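Local coordinates for CalE6 (Micromonospora echinospora, PDB 4U1T), which belongs to the pyridoxal-phosphate-dependent enzymes of the Cys/Met metabolism family, which are built on the aminotransferase-type fold, at residues Leu139-Thr144 with Arg168-Asn173; Val331-Leu336 with Ser355-Ser360. All coordinates share one frame; numbering follows the deposited sequence.

Interaction 1: Leu139-Thr144 with Arg168-Asn173; sequences LVWIET and RVVVDN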
loop_
_atom_site.group_PDB
_atom_site.type_symbol
_atom_site.label_atom_id
_atom_site.label_comp_id
_atom_site.label_asym_id
_atom_site.label_seq_id
_atom_site.Cartn_x
_atom_site.Cartn_y
_atom_site.Cartn_z
ATOM N N LEU B 139 -22.490 26.103 19.096
ATOM C CA LEU B 139 -21.343 25.973 18.207
ATOM C C LEU B 139 -21.306 27.097 17.181
ATOM O O LEU B 139 -22.316 27.392 16.539
ATOM C CB LEU B 139 -21.386 24.607 17.509
ATOM C CG LEU B 139 -20.202 24.218 16.622
ATOM C CD1 LEU B 139 -18.929 24.187 17.441
ATOM C CD2 LEU B 139 -20.455 22.866 15.936
ATOM N N VAL B 140 -20.149 27.742 17.048
ATOM C CA VAL B 140 -19.954 28.744 16.008
ATOM C C VAL B 140 -18.971 28.165 15.006
ATOM O O VAL B 140 -17.852 27.796 15.363
ATOM C CB VAL B 140 -19.423 30.082 16.562
ATOM C CG1 VAL B 140 -19.259 31.102 15.433
ATOM C CG2 VAL B 140 -20.376 30.635 17.616
ATOM N N TRP B 141 -19.407 28.076 13.757
ATOM C CA TRP B 141 -18.673 27.363 12.720
ATOM C C TRP B 141 -18.075 28.354 11.734
ATOM O O TRP B 141 -18.793 28.946 10.939
ATOM C CB TRP B 141 -19.609 26.390 11.999
ATOM C CG TRP B 141 -18.918 25.324 11.169
ATOM C CD1 TRP B 141 -18.228 25.499 9.998
ATOM C CD2 TRP B 141 -18.916 23.911 11.428
ATOM N NE1 TRP B 141 -17.772 24.285 9.534
ATOM C CE2 TRP B 141 -18.186 23.297 10.390
ATOM C CE3 TRP B 141 -19.454 23.112 12.442
ATOM C CZ2 TRP B 141 -17.986 21.915 10.337
ATOM C CZ3 TRP B 141 -19.261 21.744 12.386
ATOM C CH2 TRP B 141 -18.530 21.159 11.336
ATOM N N ILE B 142 -16.762 28.534 11.798
ATOM C CA ILE B 142 -16.070 29.507 10.973
ATOM C C ILE B 142 -15.263 28.830 9.888
ATOM O O ILE B 142 -14.429 27.982 10.174
ATOM C CB ILE B 142 -15.104 30.390 11.804
ATOM C CG1 ILE B 142 -15.862 31.161 12.886
ATOM C CG2 ILE B 142 -14.375 31.371 10.905
ATOM C CD1 ILE B 142 -14.939 31.909 13.852
ATOM N N GLU B 143 -15.511 29.204 8.642
ATOM C CA GLU B 143 -14.636 28.771 7.563
ATOM C C GLU B 143 -13.905 29.995 7.028
ATOM O O GLU B 143 -14.538 30.920 6.537
ATOM C CB GLU B 143 -15.441 28.087 6.467
ATOM C CG GLU B 143 -14.597 27.365 5.452
ATOM C CD GLU B 143 -15.443 26.626 4.437
ATOM O OE1 GLU B 143 -15.112 26.720 3.237
ATOM O OE2 GLU B 143 -16.436 25.960 4.834
ATOM N N THR B 144 -12.580 30.025 7.133
ATOM C CA THR B 144 -11.847 31.223 6.701
ATOM C C THR B 144 -10.425 30.908 6.229
ATOM O O THR B 144 -9.690 30.173 6.891
ATOM C CB THR B 144 -11.806 32.308 7.823
ATOM O OG1 THR B 144 -11.157 33.491 7.342
ATOM C CG2 THR B 144 -11.079 31.826 9.083
ATOM N N ARG B 168 -18.979 26.834 21.746
ATOM C CA ARG B 168 -17.747 26.282 21.204
ATOM C C ARG B 168 -17.509 26.920 19.834
ATOM O O ARG B 168 -18.463 27.197 19.100
ATOM C CB ARG B 168 -17.838 24.753 21.097
ATOM C CG ARG B 168 -16.647 24.053 20.429
ATOM C CD ARG B 168 -16.827 22.529 20.498
ATOM N NE ARG B 168 -16.765 22.045 21.877
ATOM C CZ ARG B 168 -17.545 21.090 22.381
ATOM N NH1 ARG B 168 -18.459 20.503 21.619
ATOM N NH2 ARG B 168 -17.415 20.726 23.652
ATOM N N VAL B 169 -16.244 27.166 19.501
ATOM C CA VAL B 169 -15.871 27.727 18.201
ATOM C C VAL B 169 -14.967 26.763 17.427
ATOM O O VAL B 169 -13.900 26.361 17.913
ATOM C CB VAL B 169 -15.132 29.085 18.342
ATOM C CG1 VAL B 169 -14.697 29.611 16.971
ATOM C CG2 VAL B 169 -15.999 30.109 19.084
ATOM N N VAL B 170 -15.382 26.411 16.217
ATOM C CA VAL B 170 -14.543 25.614 15.335
ATOM C C VAL B 170 -14.165 26.450 14.120
ATOM O O VAL B 170 -14.970 27.251 13.619
ATOM C CB VAL B 170 -15.249 24.307 14.883
ATOM C CG1 VAL B 170 -16.590 24.621 14.211
ATOM C CG2 VAL B 170 -14.346 23.491 13.937
ATOM N N VAL B 171 -12.917 26.304 13.689
ATOM C CA VAL B 171 -12.466 26.868 12.432
ATOM C C VAL B 171 -12.114 25.747 11.452
ATOM O O VAL B 171 -11.259 24.913 11.745
ATOM C CB VAL B 171 -11.247 27.790 12.637
ATOM C CG1 VAL B 171 -10.643 28.199 11.297
ATOM C CG2 VAL B 171 -11.642 29.012 13.478
ATOM N N ASP B 172 -12.791 25.721 10.301
ATOM C CA ASP B 172 -12.387 24.838 9.207
ATOM C C ASP B 172 -11.154 25.471 8.591
ATOM O O ASP B 172 -11.253 26.467 7.875
ATOM C CB ASP B 172 -13.509 24.659 8.169
ATOM C CG ASP B 172 -13.174 23.597 7.098
ATOM O OD1 ASP B 172 -11.981 23.369 6.797
ATOM O OD2 ASP B 172 -14.117 22.981 6.563
ATOM N N ASN B 173 -9.995 24.890 8.890
ATOM C CA ASN B 173 -8.709 25.482 8.533
ATOM C C ASN B 173 -8.077 24.775 7.341
ATOM O O ASN B 173 -6.873 24.869 7.110
ATOM C CB ASN B 173 -7.768 25.438 9.739
ATOM C CG ASN B 173 -6.596 26.399 9.614
ATOM O OD1 ASN B 173 -6.731 27.499 9.086
ATOM N ND2 ASN B 173 -5.436 25.978 10.095
HETATM O O HOH W 1 -16.654 23.978 6.810
HETATM O O HOH W 2 -8.442 27.839 6.162
#
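Val140 and Ile142 each lend both backbone polar groups to the neighbouring segment, and their four hydrogen bonds tie residues 139-144 to 168-173. Val140 N gives its proton to Arg168 O (2.7 Å) and Val140 O takes one from Val170 N; two residues on, Ile142 N binds Val170 O and Ile142 O accepts a hydrogen bond from Asp172 N at 2.8 Å. CA-H...O contacts reinforce the pairing, the shortest running from Val171 CA to Ile142 O. Beyond Asp172 the chains part, and Thr144 N is left buried without a partner.

This is the parallel pairing of a right-handed beta-alpha-beta crossover: helix 155-164 links the two strands within the large mixed sheet of the aminotransferase-type fold. Apolar packing follows the two faces. Toward that helix, Ile142 CD1 lies 3.9 Å from Val169 CG1, while Ile142 CB meets Val171 CG2. On the face carrying Leu139 and Trp141, Val170 CG1 comes obliquely against the indole, 3.5 Å above its plane and displaced toward the rim. It reaches there because chi1 of 56° sets CG1 between the backbone N and the carbonyl carbon; Leu139 CD1 touches the same methyl. Phe107 meets the indole edge-to-face.

Polar side chains gather at the C-terminal end of this face. Glu143 and Asp172 run side by side, with their carboxylate planes 48° apart and Glu143 OE2 4.2 Å from Asp172 OD2. A water joins them: it donates to Asp172 OD2 (2.7 Å) and to Glu143 OE2, and accepts a hydrogen bond from Trp141 NE1 (3.0 Å) while lying in the indole plane. Tyr100 N also binds Glu143 OE2, and Thr174 OG1 holds Asp172 OD1, so each carboxylate has a second grip.

Interaction 2: Val331-Leu336 with Ser355-Ser360; sequences VECPAL and SLIRLS. With SO4 (sulfate ion), chain J.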
loop_
_atom_site.group_PDB
_atom_site.type_symbol
_atom_site.label_atom_id
_atom_site.label_comp_id
_atom_site.label_asym_id
_atom_site.label_seq_id
_atom_site.Cartn_x
_atom_site.Cartn_y
_atom_site.Cartn_z
ATOM N N VAL B 331 -7.898 23.897 -11.782
ATOM C CA VAL B 331 -8.773 25.015 -12.131
ATOM C C VAL B 331 -10.206 24.503 -12.185
ATOM O O VAL B 331 -10.463 23.383 -12.636
ATOM C CB VAL B 331 -8.383 25.647 -13.504
ATOM C CG1 VAL B 331 -8.433 24.589 -14.622
ATOM C CG2 VAL B 331 -9.289 26.824 -13.851
ATOM N N GLU B 332 -11.144 25.316 -11.717
ATOM C CA GLU B 332 -12.547 24.975 -11.827
ATOM C C GLU B 332 -13.404 26.215 -12.004
ATOM O O GLU B 332 -12.972 27.332 -11.707
ATOM C CB GLU B 332 -13.029 24.223 -10.602
ATOM C CG GLU B 332 -12.954 25.065 -9.345
ATOM C CD GLU B 332 -14.238 25.036 -8.558
ATOM O OE1 GLU B 332 -15.127 24.238 -8.914
ATOM O OE2 GLU B 332 -14.342 25.790 -7.569
ATOM N N CYS B 333 -14.622 25.999 -12.491
ATOM C CA CYS B 333 -15.626 27.050 -12.561
ATOM C C CYS B 333 -16.765 26.676 -11.617
ATOM O O CYS B 333 -17.543 25.764 -11.906
ATOM C CB CYS B 333 -16.131 27.226 -13.996
ATOM S SG CYS B 333 -17.473 28.407 -14.161
ATOM N N PRO B 334 -16.845 27.353 -10.468
ATOM C CA PRO B 334 -17.819 26.991 -9.434
ATOM C C PRO B 334 -19.249 26.849 -9.964
ATOM O O PRO B 334 -19.923 25.888 -9.617
ATOM C CB PRO B 334 -17.715 28.154 -8.447
ATOM C CG PRO B 334 -16.279 28.580 -8.555
ATOM C CD PRO B 334 -15.914 28.402 -10.010
ATOM N N ALA B 335 -19.680 27.755 -10.831
ATOM C CA ALA B 335 -21.042 27.689 -11.355
ATOM C C ALA B 335 -21.288 26.404 -12.158
ATOM O O ALA B 335 -22.397 25.881 -12.170
ATOM C CB ALA B 335 -21.336 28.905 -12.205
ATOM N N LEU B 336 -20.249 25.906 -12.822
ATOM C CA LEU B 336 -20.349 24.686 -13.632
ATOM C C LEU B 336 -19.999 23.429 -12.838
ATOM O O LEU B 336 -20.387 22.323 -13.201
ATOM C CB LEU B 336 -19.437 24.786 -14.854
ATOM C CG LEU B 336 -19.784 25.898 -15.843
ATOM C CD1 LEU B 336 -18.730 25.968 -16.925
ATOM C CD2 LEU B 336 -21.154 25.648 -16.460
ATOM N N SER B 355 -19.066 33.371 -14.680
ATOM C CA SER B 355 -17.715 33.400 -15.237
ATOM C C SER B 355 -16.635 33.493 -14.146
ATOM O O SER B 355 -15.464 33.788 -14.423
ATOM C CB SER B 355 -17.580 34.557 -16.226
ATOM O OG SER B 355 -18.118 34.190 -17.490
ATOM N N LEU B 356 -17.024 33.237 -12.906
ATOM C CA LEU B 356 -16.039 33.151 -11.837
ATOM C C LEU B 356 -15.217 31.869 -11.981
ATOM O O LEU B 356 -15.768 30.780 -12.127
ATOM C CB LEU B 356 -16.702 33.186 -10.466
ATOM C CG LEU B 356 -15.680 33.148 -9.316
ATOM C CD1 LEU B 356 -14.896 34.457 -9.223
ATOM C CD2 LEU B 356 -16.359 32.825 -7.996
ATOM N N ILE B 357 -13.895 32.020 -11.941
ATOM C CA ILE B 357 -12.954 30.913 -12.093
ATOM C C ILE B 357 -12.103 30.801 -10.834
ATOM O O ILE B 357 -11.693 31.826 -10.296
ATOM C CB ILE B 357 -12.033 31.123 -13.321
ATOM C CG1 ILE B 357 -12.851 31.405 -14.595
ATOM C CG2 ILE B 357 -11.071 29.936 -13.496
ATOM C CD1 ILE B 357 -13.761 30.233 -15.030
ATOM N N ARG B 358 -11.862 29.579 -10.349
ATOM C CA ARG B 358 -10.989 29.375 -9.190
ATOM C C ARG B 358 -9.742 28.554 -9.517
ATOM O O ARG B 358 -9.834 27.503 -10.159
ATOM C CB ARG B 358 -11.742 28.684 -8.045
ATOM C CG ARG B 358 -10.924 28.603 -6.748
ATOM C CD ARG B 358 -11.575 27.683 -5.727
ATOM N NE ARG B 358 -11.403 26.266 -6.062
ATOM C CZ ARG B 358 -11.994 25.269 -5.407
ATOM N NH1 ARG B 358 -12.809 25.528 -4.389
ATOM N NH2 ARG B 358 -11.781 24.009 -5.766
ATOM N N LEU B 359 -8.587 29.040 -9.060
ATOM C CA LEU B 359 -7.318 28.333 -9.213
ATOM C C LEU B 359 -6.824 27.786 -7.885
ATOM O O LEU B 359 -6.853 28.477 -6.874
ATOM C CB LEU B 359 -6.237 29.249 -9.789
ATOM C CG LEU B 359 -6.544 29.978 -11.090
ATOM C CD1 LEU B 359 -5.382 30.912 -11.443
ATOM C CD2 LEU B 359 -6.810 28.984 -12.225
ATOM N N SER B 360 -6.377 26.538 -7.895
ATOM C CA SER B 360 -5.656 25.973 -6.778
ATOM C C SER B 360 -4.228 25.757 -7.248
ATOM O O SER B 360 -3.976 24.955 -8.149
ATOM C CB SER B 360 -6.286 24.660 -6.315
ATOM O OG SER B 360 -5.423 24.024 -5.390
HETATM S S SO4 J . -13.676 21.977 -3.523
HETATM O O1 SO4 J . -15.029 21.438 -3.664
HETATM O O2 SO4 J . -13.765 23.314 -2.939
HETATM O O3 SO4 J . -12.871 21.090 -2.684
HETATM O O4 SO4 J . -13.034 22.067 -4.835
HETATM O O HOH W 3 -18.370 30.416 -11.341
#
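Arg358 extends across Glu332, and the glutamate lies near its CB, CD and guanidinium. Arg358 CB already lies beside the acid, 4.0 Å from Glu332 CG. Arg358 CG is anti to the backbone N and the next torsion is also extended, which carries Arg358 CD out to 3.8 Å from Glu332 OE2; a bend at chi3 (75°) then turns the head group. Arg358 NE follows at 3.3 Å from Glu332 OE2. That oxygen stands 3.2 Å above the guanidinium plane, over its centre, so this salt bridge rests on charge alone, with no N-H aimed at the carboxylate. At the tip, Arg358 NH1 donates to sulfate O2 (2.8 Å, 170° at the hydrogen), and Arg358 NH2 donates to sulfate O4 in a bond so short that its exact length is doubtful. The sulfate, probably from the crystallisation liquor, thus meets the edge of a group with Glu332 OE2 over one of its faces. Asn147 OD1 accepts a further bond from Arg358 NH1, and Thr338 OG1 binds Glu332 OE1.

Beneath these charges, Glu332 and Arg358 form the hydrogen-bonded pair of an antiparallel bridge, in the five-stranded mixed sheet of the C-terminal part of the fold. Glu332 N binds Arg358 O, and Arg358 N returns to Glu332 O nearly straight, at 175°. The opposite face of the sheet is apolar: Val331 CG2 touches both Ile357 CG2 (3.6 Å) and Leu359 CD2 (3.7 Å), running alongside the leucine, next to helix 308-314. After Cys333, whose CB touches Ile357 CD1, the chain turns, and Pro334 lays its CD against Leu356 O. A water accepting a hydrogen bond from Ala335 N donates to that same carbonyl.

Overall arrangement
Interactions 1 and 2 occupy two different sheets of one chain, the large mixed sheet and the smaller C-terminal one. Their centres are 24 Å apart and their nearest atoms about 8 Å, so the segments do not touch. One link between them is the chain leaving strand 137-143: just beyond interaction 1 it reaches interaction 2, where Pro148 packs on Leu356. At the C-terminal end of interaction 1, Asp172 OD2 lies close to N1 of the modified lysine LLP at position 197, which carries the cofactor; interaction 2 presents Arg358 to the sulfate, which Ser323 N also binds.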